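Local coordinates for antifreeze protein type II (Clupea harengus, PDB 2PY2) that probably binds to the surface of ice crystals in a calcium-dependent way and so restrains their growth in the fluids of herring, at residues Ala86-Gln92 against Lys110-Asp114; Thr95-Cys101 against Asn113-Cys117. The contacts are given in a common frame with arbitrary orientation. Residues are numbered along the deposited sequence.

Interaction 1: Ala86-Gln92 against Lys110-Asp114; sequences ADWCAAQ and KCWND. With CA (calcium ion), chain G.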
loop_
_atom_site.group_PDB
_atom_site.type_symbol
_atom_site.label_atom_id
_atom_site.label_comp_id
_atom_site.label_asym_id
_atom_site.label_seq_id
_atom_site.Cartn_x
_atom_site.Cartn_y
_atom_site.Cartn_z
ATOM N N ALA A 86 4.526 5.462 9.408
ATOM C CA ALA A 86 4.554 6.119 8.110
ATOM C C ALA A 86 5.994 6.174 7.601
ATOM O O ALA A 86 6.942 6.147 8.386
ATOM C CB ALA A 86 3.979 7.527 8.216
ATOM N N ASP A 87 6.151 6.246 6.284
ATOM C CA ASP A 87 7.466 6.319 5.668
ATOM C C ASP A 87 7.423 7.392 4.580
ATOM O O ASP A 87 7.862 7.179 3.457
ATOM C CB ASP A 87 7.842 4.949 5.081
ATOM C CG ASP A 87 9.249 4.921 4.505
ATOM O OD1 ASP A 87 10.142 5.588 5.070
ATOM O OD2 ASP A 87 9.468 4.217 3.498
ATOM N N TRP A 88 6.894 8.561 4.937
ATOM C CA TRP A 88 6.765 9.667 3.995
ATOM C C TRP A 88 8.065 10.196 3.397
ATOM O O TRP A 88 9.084 10.318 4.085
ATOM C CB TRP A 88 6.043 10.844 4.661
ATOM C CG TRP A 88 4.662 10.533 5.139
ATOM C CD1 TRP A 88 4.208 10.567 6.428
ATOM C CD2 TRP A 88 3.538 10.183 4.327
ATOM N NE1 TRP A 88 2.869 10.263 6.469
ATOM C CE2 TRP A 88 2.434 10.024 5.191
ATOM C CE3 TRP A 88 3.358 9.990 2.950
ATOM C CZ2 TRP A 88 1.164 9.681 4.724
ATOM C CZ3 TRP A 88 2.091 9.649 2.487
ATOM C CH2 TRP A 88 1.012 9.499 3.374
ATOM N N CYS A 89 8.019 10.507 2.107
ATOM C CA CYS A 89 9.162 11.092 1.428
ATOM C C CYS A 89 9.255 12.516 1.966
ATOM O O CYS A 89 8.339 12.994 2.640
ATOM C CB CYS A 89 8.929 11.167 -0.081
ATOM S SG CYS A 89 8.993 9.600 -1.015
ATOM N N ALA A 90 10.350 13.203 1.654
ATOM C CA ALA A 90 10.519 14.580 2.099
ATOM C C ALA A 90 9.373 15.421 1.542
ATOM O O ALA A 90 9.020 15.287 0.371
ATOM C CB ALA A 90 11.858 15.129 1.602
ATOM N N ALA A 91 8.798 16.267 2.394
ATOM C CA ALA A 91 7.698 17.157 2.026
ATOM C C ALA A 91 6.335 16.467 1.976
ATOM O O ALA A 91 5.306 17.129 1.866
ATOM C CB ALA A 91 7.986 17.833 0.685
ATOM N N GLN A 92 6.330 15.141 2.067
ATOM C CA GLN A 92 5.088 14.366 2.026
ATOM C C GLN A 92 4.545 14.136 3.428
ATOM O O GLN A 92 5.312 14.075 4.389
ATOM C CB GLN A 92 5.354 13.019 1.356
ATOM C CG GLN A 92 5.886 13.173 -0.048
ATOM C CD GLN A 92 4.875 13.826 -0.942
ATOM O OE1 GLN A 92 3.790 13.295 -1.126
ATOM N NE2 GLN A 92 5.210 14.986 -1.492
ATOM N N LYS A 110 12.584 5.723 -2.343
ATOM C CA LYS A 110 11.673 4.589 -2.177
ATOM C C LYS A 110 10.797 4.743 -0.927
ATOM O O LYS A 110 10.676 3.824 -0.117
ATOM C CB LYS A 110 12.468 3.277 -2.104
ATOM C CG LYS A 110 13.342 3.000 -3.324
ATOM C CD LYS A 110 12.519 2.912 -4.604
ATOM C CE LYS A 110 13.376 2.497 -5.801
ATOM N NZ LYS A 110 12.540 2.286 -7.016
ATOM N N CYS A 111 10.171 5.908 -0.799
ATOM C CA CYS A 111 9.316 6.233 0.341
ATOM C C CYS A 111 7.854 6.429 -0.081
ATOM O O CYS A 111 7.491 6.174 -1.235
ATOM C CB CYS A 111 9.842 7.503 1.006
ATOM S SG CYS A 111 10.586 8.622 -0.221
ATOM N N TRP A 112 7.025 6.897 0.848
ATOM C CA TRP A 112 5.602 7.112 0.562
ATOM C C TRP A 112 5.299 8.510 0.055
ATOM O O TRP A 112 5.905 9.499 0.472
ATOM C CB TRP A 112 4.742 6.882 1.801
ATOM C CG TRP A 112 4.784 5.511 2.407
ATOM C CD1 TRP A 112 5.564 4.456 2.035
ATOM C CD2 TRP A 112 4.046 5.083 3.552
ATOM N NE1 TRP A 112 5.360 3.396 2.886
ATOM C CE2 TRP A 112 4.433 3.756 3.829
ATOM C CE3 TRP A 112 3.094 5.698 4.375
ATOM C CZ2 TRP A 112 3.902 3.030 4.901
ATOM C CZ3 TRP A 112 2.568 4.973 5.442
ATOM C CH2 TRP A 112 2.975 3.654 5.693
ATOM N N ASN A 113 4.314 8.582 -0.830
ATOM C CA ASN A 113 3.903 9.837 -1.418
ATOM C C ASN A 113 2.386 9.757 -1.622
ATOM O O ASN A 113 1.905 8.742 -2.127
ATOM C CB ASN A 113 4.619 9.970 -2.759
ATOM C CG ASN A 113 4.431 11.308 -3.394
ATOM O OD1 ASN A 113 3.307 11.767 -3.573
ATOM N ND2 ASN A 113 5.538 11.948 -3.759
ATOM N N ASP A 114 1.617 10.766 -1.203
ATOM C CA ASP A 114 0.182 10.676 -1.479
ATOM C C ASP A 114 0.021 11.108 -2.940
ATOM O O ASP A 114 0.599 12.095 -3.375
ATOM C CB ASP A 114 -0.689 11.484 -0.471
ATOM C CG ASP A 114 -0.232 12.926 -0.241
ATOM O OD1 ASP A 114 0.905 13.297 -0.552
ATOM O OD2 ASP A 114 -1.041 13.704 0.308
HETATM CA CA CA G . 1.899 14.036 -2.673
HETATM O O HOH W 1 7.720 1.874 2.983
HETATM O O HOH W 2 12.217 4.222 2.390
HETATM O O HOH W 3 3.402 14.119 -4.847
#

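Interaction 2: Thr95-Cys101 against Asn113-Cys117; sequences TTLTECC and NDTPC. With CA (calcium ion), chain G.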
loop_
_atom_site.group_PDB
_atom_site.type_symbol
_atom_site.label_atom_id
_atom_site.label_comp_id
_atom_site.label_asym_id
_atom_site.label_seq_id
_atom_site.Cartn_x
_atom_site.Cartn_y
_atom_site.Cartn_z
ATOM N N THR A 95 -1.399 16.222 1.595
ATOM C CA THR A 95 -2.727 16.203 2.227
ATOM C C THR A 95 -3.838 16.815 1.376
ATOM O O THR A 95 -4.966 16.986 1.854
ATOM C CB THR A 95 -2.756 16.882 3.638
ATOM O OG1 THR A 95 -2.726 18.308 3.499
ATOM C CG2 THR A 95 -1.563 16.424 4.490
ATOM N N THR A 96 -3.525 17.132 0.122
ATOM C CA THR A 96 -4.515 17.695 -0.796
ATOM C C THR A 96 -5.468 16.569 -1.171
ATOM O O THR A 96 -5.027 15.460 -1.484
ATOM C CB THR A 96 -3.864 18.204 -2.095
ATOM O OG1 THR A 96 -2.675 18.934 -1.785
ATOM C CG2 THR A 96 -4.822 19.109 -2.848
ATOM N N LEU A 97 -6.769 16.842 -1.153
ATOM C CA LEU A 97 -7.735 15.804 -1.492
ATOM C C LEU A 97 -7.576 15.296 -2.924
ATOM O O LEU A 97 -8.062 14.213 -3.254
ATOM C CB LEU A 97 -9.167 16.312 -1.274
ATOM C CG LEU A 97 -9.557 16.624 0.171
ATOM C CD1 LEU A 97 -10.902 17.343 0.192
ATOM C CD2 LEU A 97 -9.622 15.337 0.975
ATOM N N THR A 98 -6.900 16.060 -3.778
ATOM C CA THR A 98 -6.717 15.628 -5.166
ATOM C C THR A 98 -5.619 14.573 -5.348
ATOM O O THR A 98 -5.476 14.002 -6.428
ATOM C CB THR A 98 -6.411 16.814 -6.095
ATOM O OG1 THR A 98 -5.208 17.461 -5.669
ATOM C CG2 THR A 98 -7.559 17.810 -6.078
ATOM N N GLU A 99 -4.859 14.307 -4.288
ATOM C CA GLU A 99 -3.779 13.313 -4.329
ATOM C C GLU A 99 -3.817 12.658 -2.956
ATOM O O GLU A 99 -2.895 12.801 -2.155
ATOM C CB GLU A 99 -2.441 14.021 -4.562
ATOM C CG GLU A 99 -2.132 15.087 -3.526
ATOM C CD GLU A 99 -0.955 15.961 -3.905
ATOM O OE1 GLU A 99 0.081 15.412 -4.337
ATOM O OE2 GLU A 99 -1.066 17.196 -3.753
ATOM N N CYS A 100 -4.879 11.900 -2.708
ATOM C CA CYS A 100 -5.104 11.327 -1.392
ATOM C C CYS A 100 -4.855 9.843 -1.127
ATOM O O CYS A 100 -5.141 9.368 -0.027
ATOM C CB CYS A 100 -6.535 11.695 -0.965
ATOM S SG CYS A 100 -7.813 11.105 -2.130
ATOM N N CYS A 101 -4.310 9.119 -2.109
ATOM C CA CYS A 101 -4.030 7.689 -1.965
ATOM C C CYS A 101 -2.532 7.471 -1.754
ATOM O O CYS A 101 -1.726 8.124 -2.403
ATOM C CB CYS A 101 -4.501 6.947 -3.223
ATOM S SG CYS A 101 -6.317 6.768 -3.297
ATOM N N ASN A 113 4.314 8.582 -0.830
ATOM C CA ASN A 113 3.903 9.837 -1.418
ATOM C C ASN A 113 2.386 9.757 -1.622
ATOM O O ASN A 113 1.905 8.742 -2.127
ATOM C CB ASN A 113 4.619 9.970 -2.759
ATOM C CG ASN A 113 4.431 11.308 -3.394
ATOM O OD1 ASN A 113 3.307 11.767 -3.573
ATOM N ND2 ASN A 113 5.538 11.948 -3.759
ATOM N N ASP A 114 1.617 10.766 -1.203
ATOM C CA ASP A 114 0.182 10.676 -1.479
ATOM C C ASP A 114 0.021 11.108 -2.940
ATOM O O ASP A 114 0.599 12.095 -3.375
ATOM C CB ASP A 114 -0.689 11.484 -0.471
ATOM C CG ASP A 114 -0.232 12.926 -0.241
ATOM O OD1 ASP A 114 0.905 13.297 -0.552
ATOM O OD2 ASP A 114 -1.041 13.704 0.308
ATOM N N THR A 115 -0.717 10.335 -3.725
ATOM C CA THR A 115 -0.827 10.648 -5.144
ATOM C C THR A 115 -2.245 10.484 -5.670
ATOM O O THR A 115 -3.076 9.845 -5.037
ATOM C CB THR A 115 0.207 9.785 -5.977
ATOM O OG1 THR A 115 -0.457 8.803 -6.778
ATOM C CG2 THR A 115 1.189 9.095 -5.051
ATOM N N PRO A 116 -2.551 11.105 -6.816
ATOM C CA PRO A 116 -3.895 10.994 -7.390
ATOM C C PRO A 116 -4.289 9.519 -7.520
ATOM O O PRO A 116 -3.573 8.723 -8.122
ATOM C CB PRO A 116 -3.747 11.693 -8.738
ATOM C CG PRO A 116 -2.726 12.750 -8.440
ATOM C CD PRO A 116 -1.705 12.013 -7.616
ATOM N N CYS A 117 -5.434 9.160 -6.957
ATOM C CA CYS A 117 -5.872 7.769 -6.976
ATOM C C CYS A 117 -6.112 7.190 -8.362
ATOM O O CYS A 117 -6.193 5.974 -8.505
ATOM C CB CYS A 117 -7.136 7.602 -6.136
ATOM S SG CYS A 117 -7.023 8.292 -4.450
HETATM CA CA CA G . 1.899 14.036 -2.673
HETATM O O HOH W 4 -6.782 11.482 -5.537
HETATM O O HOH W 3 3.402 14.119 -4.847
#

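Interaction 1: Ala86-Gln92 against Lys110-Asp114
Trp-112 loses more surface to this contact than any other residue: the first residues of the loop, Ala-86 to Trp-88, cover one face and an edge of its indole, on which Ile-102 and Met-104 of strand 101-106 also pack. Over that face lies the backbone of Ala-86 and Asp-87; Asp-87 CB stands 3.7 Å from the centroid of the Trp-112 five-membered ring, almost on its normal, a CH-pi contact. The polar NE1 is not wasted: a water accepts its proton and donates to Asp-87 OD2, so a carboxylate suits this place beside the indole. The edge of Trp-112 points at the face of Trp-88, a T-shaped stack with planes at 84°, and Trp-88 CE3 lies 3.6 Å from Trp-112 CB. Two backbone hydrogen bonds make a single beta bridge between these tryptophans, Trp-112 N to Asp-87 O (2.8 Å) and Cys-89 N to Trp-112 O (2.9 Å). In the C-type lectin fold this is where the long loop region is fastened to strand 111-115, and the Cys-89 to Cys-111 disulfide makes the join covalent. A type II turn from Cys-89 to Gln-92, with Ala-91 at positive phi, then brings Gln-92 to the calcium ion. Its neutral amide suits a site rich in carboxylates: Gln-92 OE1 binds the calcium ion at 2.5 Å, alongside Asp-114 OD1 at 2.5 Å and Asn-113 OD1 at 2.8 Å from the ion. Asn-113 OD1 and Asp-114 OD1 each lie 2.9 Å from Gln-92 OE1, because all three are ligands of the same cation; Asp-114 OD2 instead accepts a hydrogen bond from Thr-95 N, while Asp-94 and Glu-99 supply further ligands.

Interaction 2: Thr95-Cys101 against Asn113-Cys117
Here a metal-binding loop, Thr-95 to Cys-101, is joined to the end of strand 111-115 by a short antiparallel pairing, a disulfide and a shared calcium ion. Cys-101 and Thr-115 form a hydrogen-bonded pair: Thr-115 N donates to Cys-101 O at 2.8 Å and Cys-101 N to Thr-115 O at 3.3 Å. Just beyond it, the disulfide between Cys-101 SG and Cys-117 SG ties the start of strand 101-106 to the turn that follows strand 111-115, against Trp-25 of helix 25-33. Pro-116 follows the paired residue as the strand gives way to that turn, and its ring packs on Glu-99, Pro-116 CD to Glu-99 CB at 3.7 Å. Asp-114 uses both carboxylate oxygens: OD2 accepts from Thr-95 N at 2.9 Å, while OD1 binds calcium at 2.5 Å, as does its own carbonyl O at 2.4 Å. Glu-99, with a longer arm, reaches the ion through OE1 at 2.8 Å, and its OE2 accepts a hydrogen bond from Thr-96 OG1 at 3.1 Å. Asn-113 OD1 binds at 2.8 Å from the ion, Gln-92 and Asp-94 supply the remaining protein ligands, and a water also binds. Such a site, shared by the long loop and an Asn-Asp pair on the strand, is characteristic of calcium-binding C-type lectin domains.

Overall arrangement
Interactions 1 and 2 lie with their centres about 12 Å apart, along successive parts of strand 111-115, and share Asn-113 and Asp-114. In chain order, residues 86-92 and then 95-101 come from the long loop region after strand 76-77; the chain next runs through strand 101-106 and returns along its antiparallel neighbour 111-115, where both contacts end. The earlier loop segment meets the start of that strand and the later one its end, so the calcium ion is held between them, with Asp-94 in the short link between the loop segments. Each contact has its own disulfide. A surface site so built from the lectin fold is consistent with calcium-dependent antifreeze activity.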